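Local coordinates for protein O-succinylhomoserine sulfhydrylase (Mycobacterium tuberculosis, PDB 3NDN) that probably catalyses the pyridoxal phosphate-dependent formation of L-homocysteine from O-succinyl-L-homoserine and hydrogen sulfide, a step of methionine biosynthesis, at residues L37-G40 with F41-A45; Y78-P81 with T82-V85; L274-L277 with A278-Q282. All coordinates share one frame; numbering follows the deposited sequence.

Overall arrangement
Contacts 1, 2 and 3 follow one another along a chain of the Cys/Met metabolism PLP-dependent family. Contact 1 is a turn in the loop between helices 27-33 and 59-66, contact 2 the start of helix 81-94, and contact 3 the start of helix 277-296. The centres of contacts 1 and 2 lie about 15 Å apart, and Leu37 packs on Val85; the centre of contact 3 is about 24 Å from that of the first and 23 Å from that of the second. Helix 264-273 links the later two, covering contact 2 and leading into contact 3. Contacts 1 and 3 both touch a third subunit, and contact 1 also a second, so they help to build the homotetramer.

Contact 1: residues L37-G40 with F41-A45; sequences LRSG and FEETA
Ser39 and Glu42 close a type I beta turn through the bond from Glu42 N to Ser39 O (3.0 Å), after which Glu42 takes a left-handed backbone conformation and swings Glu43 back beside Ser39. Ser39 OG accepts from Phe41 N at 3.0 Å, the bond that defines an ST turn, and donates to Glu43 OE1 at 2.8 Å, using the syn lone pair of that oxygen. The second carboxylate oxygen receives the backbone: Ser39 N lies 2.9 Å from Glu43 OE2, on the syn side but tilted out of the carboxylate plane. This two-oxygen grip fixes the rotation of the carboxylate. Glu43 gets there by folding up, with CG wedged between the backbone N and carbonyl carbon (chi1 65°) and a second bend beyond it (chi2 -78°). A glutamate suits this place: its two oxygens match the N-H and O-H of one serine, and its chain is long enough to fold back to them.

An ST turn nested in a beta turn makes a compact reversal, here in a loop built into subunit interfaces. Phe41 brings CD2 to 3.3 Å from Ser39 OG, while its ring meets Tyr49 of the second subunit edge-to-face. Arg38 runs out extended and sends NH2 to Thr44 O (3.1 Å, nearly straight at 167°), the oxygen lying in the guanidinium plane and the nitrogen on a carbonyl lone pair. Long, flat and charged, an arginine can span to this carbonyl of its own loop and still offer NH1 in a salt bridge to Asp355 of the third subunit.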
ATOM      1  N   LEU A  37      18.508  -2.963  -6.482  1.00 32.93           N
ATOM      2  CA  LEU A  37      18.831  -4.399  -6.350  1.00 34.09           C
ATOM      3  C   LEU A  37      17.695  -5.257  -6.960  1.00 33.73           C
ATOM      4  O   LEU A  37      16.822  -5.756  -6.229  1.00 33.65           O
ATOM      5  CB  LEU A  37      18.964  -4.735  -4.858  1.00 35.21           C
ATOM      6  CG  LEU A  37      20.202  -4.354  -4.038  1.00 38.54           C
ATOM      7  CD1 LEU A  37      19.789  -4.023  -2.595  1.00 41.16           C
ATOM      8  CD2 LEU A  37      21.218  -5.493  -4.077  1.00 42.74           C
ATOM      9  N   ARG A  38      17.688  -5.414  -8.287  1.00 32.91           N
ATOM     10  CA  ARG A  38      16.609  -6.134  -8.975  1.00 32.46           C
ATOM     11  C   ARG A  38      16.669  -7.633  -8.668  1.00 31.94           C
ATOM     12  O   ARG A  38      17.770  -8.198  -8.553  1.00 31.71           O
ATOM     13  CB  ARG A  38      16.657  -5.877 -10.502  1.00 32.55           C
ATOM     14  CG  ARG A  38      16.227  -4.452 -10.898  1.00 33.17           C
ATOM     15  CD  ARG A  38      16.377  -4.168 -12.405  1.00 33.35           C
ATOM     16  NE  ARG A  38      15.731  -2.901 -12.797  1.00 32.99           N
ATOM     17  CZ  ARG A  38      16.196  -2.046 -13.717  1.00 34.14           C
ATOM     18  NH1 ARG A  38      17.357  -2.272 -14.340  1.00 32.85           N
ATOM     19  NH2 ARG A  38      15.518  -0.936 -13.999  1.00 31.51           N
ATOM     20  N   SER A  39      15.496  -8.254  -8.517  1.00 31.27           N
ATOM     21  CA  SER A  39      15.372  -9.729  -8.406  1.00 31.26           C
ATOM     22  C   SER A  39      15.598 -10.435  -9.752  1.00 32.14           C
ATOM     23  O   SER A  39      15.735  -9.786 -10.789  1.00 32.78           O
ATOM     24  CB  SER A  39      13.983 -10.112  -7.860  1.00 30.54           C
ATOM     25  OG  SER A  39      13.035 -10.229  -8.915  1.00 31.14           O
ATOM     26  N   GLY A  40      15.635 -11.773  -9.717  1.00 33.03           N
ATOM     27  CA  GLY A  40      15.648 -12.608 -10.915  1.00 33.72           C
ATOM     28  C   GLY A  40      14.457 -12.476 -11.866  1.00 34.14           C
ATOM     29  O   GLY A  40      14.513 -12.998 -12.985  1.00 34.72           O
ATOM     30  N   PHE A  41      13.393 -11.773 -11.448  1.00 33.12           N
ATOM     31  CA  PHE A  41      12.268 -11.432 -12.348  1.00 33.65           C
ATOM     32  C   PHE A  41      12.565 -10.230 -13.268  1.00 33.03           C
ATOM     33  O   PHE A  41      11.849 -10.000 -14.247  1.00 33.58           O
ATOM     34  CB  PHE A  41      10.962 -11.164 -11.560  1.00 33.45           C
ATOM     35  CG  PHE A  41      10.506 -12.328 -10.719  1.00 34.10           C
ATOM     36  CD1 PHE A  41      10.159 -13.544 -11.313  1.00 35.72           C
ATOM     37  CD2 PHE A  41      10.440 -12.215  -9.321  1.00 34.63           C
ATOM     38  CE1 PHE A  41       9.762 -14.633 -10.545  1.00 35.24           C
ATOM     39  CE2 PHE A  41      10.037 -13.301  -8.538  1.00 35.65           C
ATOM     40  CZ  PHE A  41       9.693 -14.512  -9.142  1.00 35.85           C
ATOM     41  N   GLU A  42      13.615  -9.480 -12.949  1.00 32.27           N
ATOM     42  CA  GLU A  42      14.054  -8.336 -13.758  1.00 32.27           C
ATOM     43  C   GLU A  42      12.988  -7.238 -13.901  1.00 30.92           C
ATOM     44  O   GLU A  42      12.823  -6.655 -14.968  1.00 30.13           O
ATOM     45  CB  GLU A  42      14.553  -8.796 -15.144  1.00 33.28           C
ATOM     46  CG  GLU A  42      15.799  -9.701 -15.108  1.00 36.39           C
ATOM     47  CD  GLU A  42      16.592  -9.630 -16.419  1.00 42.36           C
ATOM     48  OE1 GLU A  42      16.316 -10.445 -17.317  1.00 42.21           O
ATOM     49  OE2 GLU A  42      17.458  -8.719 -16.577  1.00 45.78           O
ATOM     50  N   GLU A  43      12.264  -6.978 -12.813  1.00 29.86           N
ATOM     51  CA  GLU A  43      11.303  -5.887 -12.759  1.00 29.87           C
ATOM     52  C   GLU A  43      11.997  -4.540 -13.023  1.00 30.12           C
ATOM     53  O   GLU A  43      13.107  -4.305 -12.541  1.00 30.13           O
ATOM     54  CB  GLU A  43      10.577  -5.876 -11.386  1.00 29.67           C
ATOM     55  CG  GLU A  43      11.460  -5.571 -10.152  1.00 30.55           C
ATOM     56  CD  GLU A  43      12.316  -6.737  -9.640  1.00 33.29           C
ATOM     57  OE1 GLU A  43      12.150  -7.892 -10.102  1.00 34.01           O
ATOM     58  OE2 GLU A  43      13.146  -6.503  -8.717  1.00 34.67           O
ATOM     59  N   THR A  44      11.334  -3.664 -13.774  1.00 31.11           N
ATOM     60  CA  THR A  44      11.855  -2.313 -14.066  1.00 31.05           C
ATOM     61  C   THR A  44      11.843  -1.386 -12.838  1.00 31.35           C
ATOM     62  O   THR A  44      12.882  -0.798 -12.464  1.00 30.53           O
ATOM     63  CB  THR A  44      11.094  -1.668 -15.229  1.00 31.67           C
ATOM     64  OG1 THR A  44      11.246  -2.505 -16.380  1.00 29.81           O
ATOM     65  CG2 THR A  44      11.670  -0.266 -15.546  1.00 31.56           C
ATOM     66  N   ALA A  45      10.664  -1.280 -12.222  1.00 31.16           N
ATOM     67  CA  ALA A  45      10.448  -0.530 -10.979  1.00 30.85           C
ATOM     68  C   ALA A  45      10.792  -1.309  -9.709  1.00 30.84           C
ATOM     69  O   ALA A  45      10.718  -2.555  -9.678  1.00 31.34           O
ATOM     70  CB  ALA A  45       9.001  -0.022 -10.931  1.00 30.44           C
TER
HETATM   71  O   HOH W   1      14.109  -6.730  -6.014  1.00 29.49           O
HETATM   72  O   HOH W   2      14.203  -1.617  -9.961  1.00 34.12           O

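Contact 2: residues Y78-P81 with T82-V85; sequences YGNP and TVSV
Asn80 occupies the N-cap of helix 81-94, and its OD1 turns back over the first turn to meet amides that have no earlier helical carbonyl to bond. Val83 N reaches OD1 at 3.2 Å along a fairly straight path (166°), in the amide plane and on a lone pair; Thr82 N is nearer OD1, at 2.9 Å, but strongly bent, a weak bond. With CG anti to the backbone N (chi1 170°) the carbonyl oxygen is carried to these N-H groups, while ND2 turns to Tyr49 O and Ser76 OG, so both ends of the group are held. Asparagine is well suited to this dual task. Pro81 follows aptly: the first residue of a helix needs no N-H, and the ring holds phi near its helical value. This tight side also contains Val83, whose CG2 lies 4.0 Å from Asn80 CB.

Around the backbone N of the cap residue the contact is looser and includes water. Water 3 accepts from Asn80 N at 3.0 Å and is hydrogen-bonded to Ser84 OG at 2.9 Å, a hydroxyl that also bonds Tyr73. The regular helix begins with Ser84 N on Asn80 O at 2.9 Å. Helix 264-273 covers Thr82, Val83 and Val85 through Ala267 and Leu271, whereas Pro81 rests on loop residues Tyr49, Tyr54 and Tyr73 and on Phe41 of the second subunit.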
ATOM      1  N   TYR A  78      16.348  -4.225  11.783  1.00 33.34           N
ATOM      2  CA  TYR A  78      17.632  -3.590  11.454  1.00 33.47           C
ATOM      3  C   TYR A  78      18.221  -3.818  10.061  1.00 32.37           C
ATOM      4  O   TYR A  78      19.310  -3.330   9.780  1.00 32.70           O
ATOM      5  CB  TYR A  78      18.686  -3.886  12.509  1.00 33.65           C
ATOM      6  CG  TYR A  78      18.833  -5.349  12.831  1.00 35.68           C
ATOM      7  CD1 TYR A  78      18.105  -5.923  13.880  1.00 36.09           C
ATOM      8  CD2 TYR A  78      19.718  -6.156  12.125  1.00 36.68           C
ATOM      9  CE1 TYR A  78      18.246  -7.254  14.198  1.00 37.67           C
ATOM     10  CE2 TYR A  78      19.866  -7.510  12.446  1.00 38.32           C
ATOM     11  CZ  TYR A  78      19.125  -8.042  13.484  1.00 38.94           C
ATOM     12  OH  TYR A  78      19.241  -9.378  13.819  1.00 41.73           O
ATOM     13  N   GLY A  79      17.511  -4.530   9.200  1.00 31.37           N
ATOM     14  CA  GLY A  79      17.898  -4.618   7.777  1.00 30.25           C
ATOM     15  C   GLY A  79      16.795  -5.234   6.930  1.00 29.55           C
ATOM     16  O   GLY A  79      16.241  -6.267   7.302  1.00 29.50           O
ATOM     17  N   ASN A  80      16.501  -4.609   5.789  1.00 29.22           N
ATOM     18  CA  ASN A  80      15.449  -5.046   4.838  1.00 28.98           C
ATOM     19  C   ASN A  80      15.857  -4.630   3.395  1.00 28.51           C
ATOM     20  O   ASN A  80      16.399  -3.535   3.202  1.00 29.80           O
ATOM     21  CB  ASN A  80      14.094  -4.438   5.261  1.00 28.04           C
ATOM     22  CG  ASN A  80      12.983  -4.620   4.204  1.00 29.32           C
ATOM     23  OD1 ASN A  80      12.952  -3.908   3.201  1.00 29.39           O
ATOM     24  ND2 ASN A  80      12.051  -5.561   4.456  1.00 28.65           N
ATOM     25  N   PRO A  81      15.599  -5.480   2.379  1.00 29.10           N
ATOM     26  CA  PRO A  81      16.076  -5.098   1.024  1.00 28.96           C
ATOM     27  C   PRO A  81      15.507  -3.790   0.415  1.00 29.15           C
ATOM     28  O   PRO A  81      16.249  -3.066  -0.265  1.00 28.93           O
ATOM     29  CB  PRO A  81      15.739  -6.314   0.162  1.00 29.64           C
ATOM     30  CG  PRO A  81      14.869  -7.205   1.006  1.00 30.31           C
ATOM     31  CD  PRO A  81      15.180  -6.895   2.432  1.00 28.84           C
ATOM     32  N   THR A  82      14.217  -3.509   0.629  1.00 28.06           N
ATOM     33  CA  THR A  82      13.620  -2.228   0.193  1.00 27.38           C
ATOM     34  C   THR A  82      14.189  -1.023   0.976  1.00 26.94           C
ATOM     35  O   THR A  82      14.514   0.033   0.390  1.00 25.68           O
ATOM     36  CB  THR A  82      12.066  -2.295   0.281  1.00 27.30           C
ATOM     37  OG1 THR A  82      11.602  -3.435  -0.448  1.00 26.07           O
ATOM     38  CG2 THR A  82      11.398  -1.040  -0.260  1.00 27.07           C
ATOM     39  N   VAL A  83      14.281  -1.156   2.306  1.00 26.60           N
ATOM     40  CA  VAL A  83      14.942  -0.145   3.118  1.00 26.17           C
ATOM     41  C   VAL A  83      16.396   0.132   2.648  1.00 26.14           C
ATOM     42  O   VAL A  83      16.830   1.285   2.624  1.00 25.56           O
ATOM     43  CB  VAL A  83      14.857  -0.483   4.649  1.00 26.23           C
ATOM     44  CG1 VAL A  83      15.637   0.552   5.491  1.00 26.60           C
ATOM     45  CG2 VAL A  83      13.398  -0.502   5.098  1.00 26.16           C
ATOM     46  N   SER A  84      17.138  -0.917   2.268  1.00 25.87           N
ATOM     47  CA  SER A  84      18.513  -0.738   1.759  1.00 25.95           C
ATOM     48  C   SER A  84      18.604   0.121   0.481  1.00 25.69           C
ATOM     49  O   SER A  84      19.585   0.854   0.300  1.00 24.34           O
ATOM     50  CB  SER A  84      19.190  -2.105   1.500  1.00 26.90           C
ATOM     51  OG  SER A  84      19.442  -2.783   2.719  1.00 27.94           O
ATOM     52  N   VAL A  85      17.603   0.014  -0.406  1.00 25.16           N
ATOM     53  CA  VAL A  85      17.576   0.800  -1.639  1.00 25.24           C
ATOM     54  C   VAL A  85      17.378   2.299  -1.302  1.00 25.04           C
ATOM     55  O   VAL A  85      18.074   3.144  -1.870  1.00 24.83           O
ATOM     56  CB  VAL A  85      16.467   0.305  -2.639  1.00 25.11           C
ATOM     57  CG1 VAL A  85      16.369   1.212  -3.872  1.00 26.50           C
ATOM     58  CG2 VAL A  85      16.718  -1.168  -3.072  1.00 25.86           C
TER
HETATM   59  O   HOH W   3      18.314  -2.278   5.314  1.00 23.38           O

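Contact 3: residues L274-L277 with A278-Q282; sequences LETL and AIRVQ
Thr276 OG1 is gripped by the NE of Arg280, 2.8 Å away along a nearly straight N-H (170°), and is also joined weakly to Gly273 O. The hydroxyl lies exactly in the guanidinium plane, at its edge. To reach it the arginine bends at chi3 (-68°), while Thr276 O takes Arg280 N at 3.1 Å; threonine therefore offers the same residue one side-chain and one backbone acceptor. The guanidinium is spread across the joint, NH2 going to Gly273 O and NH1 to the backbone O of His228, which follows in sequence Lys227, the lysine predicted to carry the pyridoxal phosphate. Leu277 CA lies over one guanidinium face, 4.0 Å from Arg280 CZ.

This is the joint between helix 264-273 and helix 277-296, and water fills in for direct i to i+4 bonds: water 4 links Leu274 O to Ala278 N, and water 5 links Glu275 O to Ile279 N. Direct bonding resumes with Arg280 N on Thr276 O, and Val281 N on Leu277 O follows at 2.9 Å. Leu277 and Val281 lie side by side, CD1 of the leucine 3.8 Å from CG2 of the valine, and both pack against Leu209 of helix 207-210.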
ATOM      1  N   LEU A 274      12.644  10.335  -4.150  1.00 24.85           N
ATOM      2  CA  LEU A 274      14.017  10.802  -4.414  1.00 25.60           C
ATOM      3  C   LEU A 274      14.284  10.962  -5.932  1.00 25.60           C
ATOM      4  O   LEU A 274      15.147  11.743  -6.345  1.00 26.18           O
ATOM      5  CB  LEU A 274      15.041   9.869  -3.769  1.00 26.05           C
ATOM      6  CG  LEU A 274      15.242   9.952  -2.239  1.00 27.34           C
ATOM      7  CD1 LEU A 274      16.188   8.825  -1.812  1.00 27.47           C
ATOM      8  CD2 LEU A 274      15.786  11.330  -1.791  1.00 28.58           C
ATOM      9  N   GLU A 275      13.507  10.266  -6.754  1.00 25.29           N
ATOM     10  CA  GLU A 275      13.655  10.368  -8.237  1.00 26.32           C
ATOM     11  C   GLU A 275      13.322  11.763  -8.781  1.00 26.82           C
ATOM     12  O   GLU A 275      13.924  12.210  -9.764  1.00 27.76           O
ATOM     13  CB  GLU A 275      12.801   9.339  -8.954  1.00 26.86           C
ATOM     14  CG  GLU A 275      13.183   7.872  -8.634  1.00 26.69           C
ATOM     15  CD  GLU A 275      12.362   6.833  -9.381  1.00 31.17           C
ATOM     16  OE1 GLU A 275      11.580   7.192 -10.307  1.00 33.25           O
ATOM     17  OE2 GLU A 275      12.525   5.624  -9.059  1.00 32.28           O
ATOM     18  N   THR A 276      12.352  12.430  -8.163  1.00 27.02           N
ATOM     19  CA  THR A 276      11.919  13.778  -8.605  1.00 27.55           C
ATOM     20  C   THR A 276      12.431  14.951  -7.752  1.00 27.38           C
ATOM     21  O   THR A 276      12.072  16.131  -8.009  1.00 27.71           O
ATOM     22  CB  THR A 276      10.363  13.892  -8.696  1.00 27.81           C
ATOM     23  OG1 THR A 276       9.793  13.578  -7.420  1.00 26.83           O
ATOM     24  CG2 THR A 276       9.786  12.959  -9.759  1.00 29.24           C
ATOM     25  N   LEU A 277      13.278  14.670  -6.766  1.00 27.15           N
ATOM     26  CA  LEU A 277      13.731  15.719  -5.828  1.00 27.42           C
ATOM     27  C   LEU A 277      14.388  16.909  -6.538  1.00 27.63           C
ATOM     28  O   LEU A 277      14.054  18.080  -6.255  1.00 26.58           O
ATOM     29  CB  LEU A 277      14.660  15.145  -4.734  1.00 27.07           C
ATOM     30  CG  LEU A 277      15.160  16.007  -3.543  1.00 27.39           C
ATOM     31  CD1 LEU A 277      14.032  16.501  -2.645  1.00 28.46           C
ATOM     32  CD2 LEU A 277      16.169  15.235  -2.715  1.00 26.22           C
ATOM     33  N   ALA A 278      15.309  16.611  -7.461  1.00 28.08           N
ATOM     34  CA  ALA A 278      16.041  17.662  -8.194  1.00 28.52           C
ATOM     35  C   ALA A 278      15.147  18.694  -8.891  1.00 28.76           C
ATOM     36  O   ALA A 278      15.300  19.913  -8.658  1.00 27.99           O
ATOM     37  CB  ALA A 278      17.043  17.035  -9.198  1.00 28.89           C
ATOM     38  N   ILE A 279      14.217  18.226  -9.744  1.00 29.25           N
ATOM     39  CA  ILE A 279      13.301  19.154 -10.441  1.00 29.71           C
ATOM     40  C   ILE A 279      12.268  19.851  -9.528  1.00 29.45           C
ATOM     41  O   ILE A 279      11.936  21.025  -9.755  1.00 29.55           O
ATOM     42  CB  ILE A 279      12.623  18.540 -11.707  1.00 30.40           C
ATOM     43  CG1 ILE A 279      11.727  17.338 -11.347  1.00 28.88           C
ATOM     44  CG2 ILE A 279      13.685  18.198 -12.793  1.00 31.58           C
ATOM     45  CD1 ILE A 279      10.816  16.881 -12.534  1.00 32.76           C
ATOM     46  N   ARG A 280      11.777  19.143  -8.510  1.00 29.33           N
ATOM     47  CA  ARG A 280      10.884  19.755  -7.489  1.00 29.47           C
ATOM     48  C   ARG A 280      11.558  20.897  -6.695  1.00 29.69           C
ATOM     49  O   ARG A 280      10.994  22.021  -6.570  1.00 28.90           O
ATOM     50  CB  ARG A 280      10.323  18.671  -6.548  1.00 29.28           C
ATOM     51  CG  ARG A 280       9.263  17.758  -7.213  1.00 28.41           C
ATOM     52  CD  ARG A 280       8.589  16.820  -6.208  1.00 29.44           C
ATOM     53  NE  ARG A 280       9.466  15.777  -5.641  1.00 28.93           N
ATOM     54  CZ  ARG A 280      10.014  15.837  -4.419  1.00 27.68           C
ATOM     55  NH1 ARG A 280       9.807  16.900  -3.648  1.00 25.75           N
ATOM     56  NH2 ARG A 280      10.779  14.852  -3.969  1.00 25.68           N
ATOM     57  N   VAL A 281      12.765  20.642  -6.181  1.00 29.74           N
ATOM     58  CA  VAL A 281      13.505  21.705  -5.461  1.00 30.35           C
ATOM     59  C   VAL A 281      13.847  22.897  -6.377  1.00 30.89           C
ATOM     60  O   VAL A 281      13.579  24.061  -6.016  1.00 30.21           O
ATOM     61  CB  VAL A 281      14.758  21.169  -4.688  1.00 30.26           C
ATOM     62  CG1 VAL A 281      15.563  22.329  -4.084  1.00 30.63           C
ATOM     63  CG2 VAL A 281      14.335  20.209  -3.597  1.00 30.78           C
ATOM     64  N   GLN A 282      14.380  22.612  -7.577  1.00 31.30           N
ATOM     65  CA  GLN A 282      14.616  23.655  -8.595  1.00 32.50           C
ATOM     66  C   GLN A 282      13.418  24.601  -8.801  1.00 31.42           C
ATOM     67  O   GLN A 282      13.584  25.833  -8.776  1.00 30.99           O
ATOM     68  CB  GLN A 282      15.035  23.009  -9.932  1.00 33.24           C
ATOM     69  CG  GLN A 282      15.285  23.982 -11.092  1.00 38.53           C
ATOM     70  CD  GLN A 282      15.543  23.275 -12.430  1.00 44.47           C
ATOM     71  OE1 GLN A 282      15.465  22.044 -12.535  1.00 48.77           O
ATOM     72  NE2 GLN A 282      15.839  24.058 -13.459  1.00 47.36           N
TER
HETATM   73  O   HOH W   4      16.654  13.765  -7.682  1.00 17.02           O
HETATM   74  O   HOH W   5      14.401  15.167 -10.663  1.00 25.86           O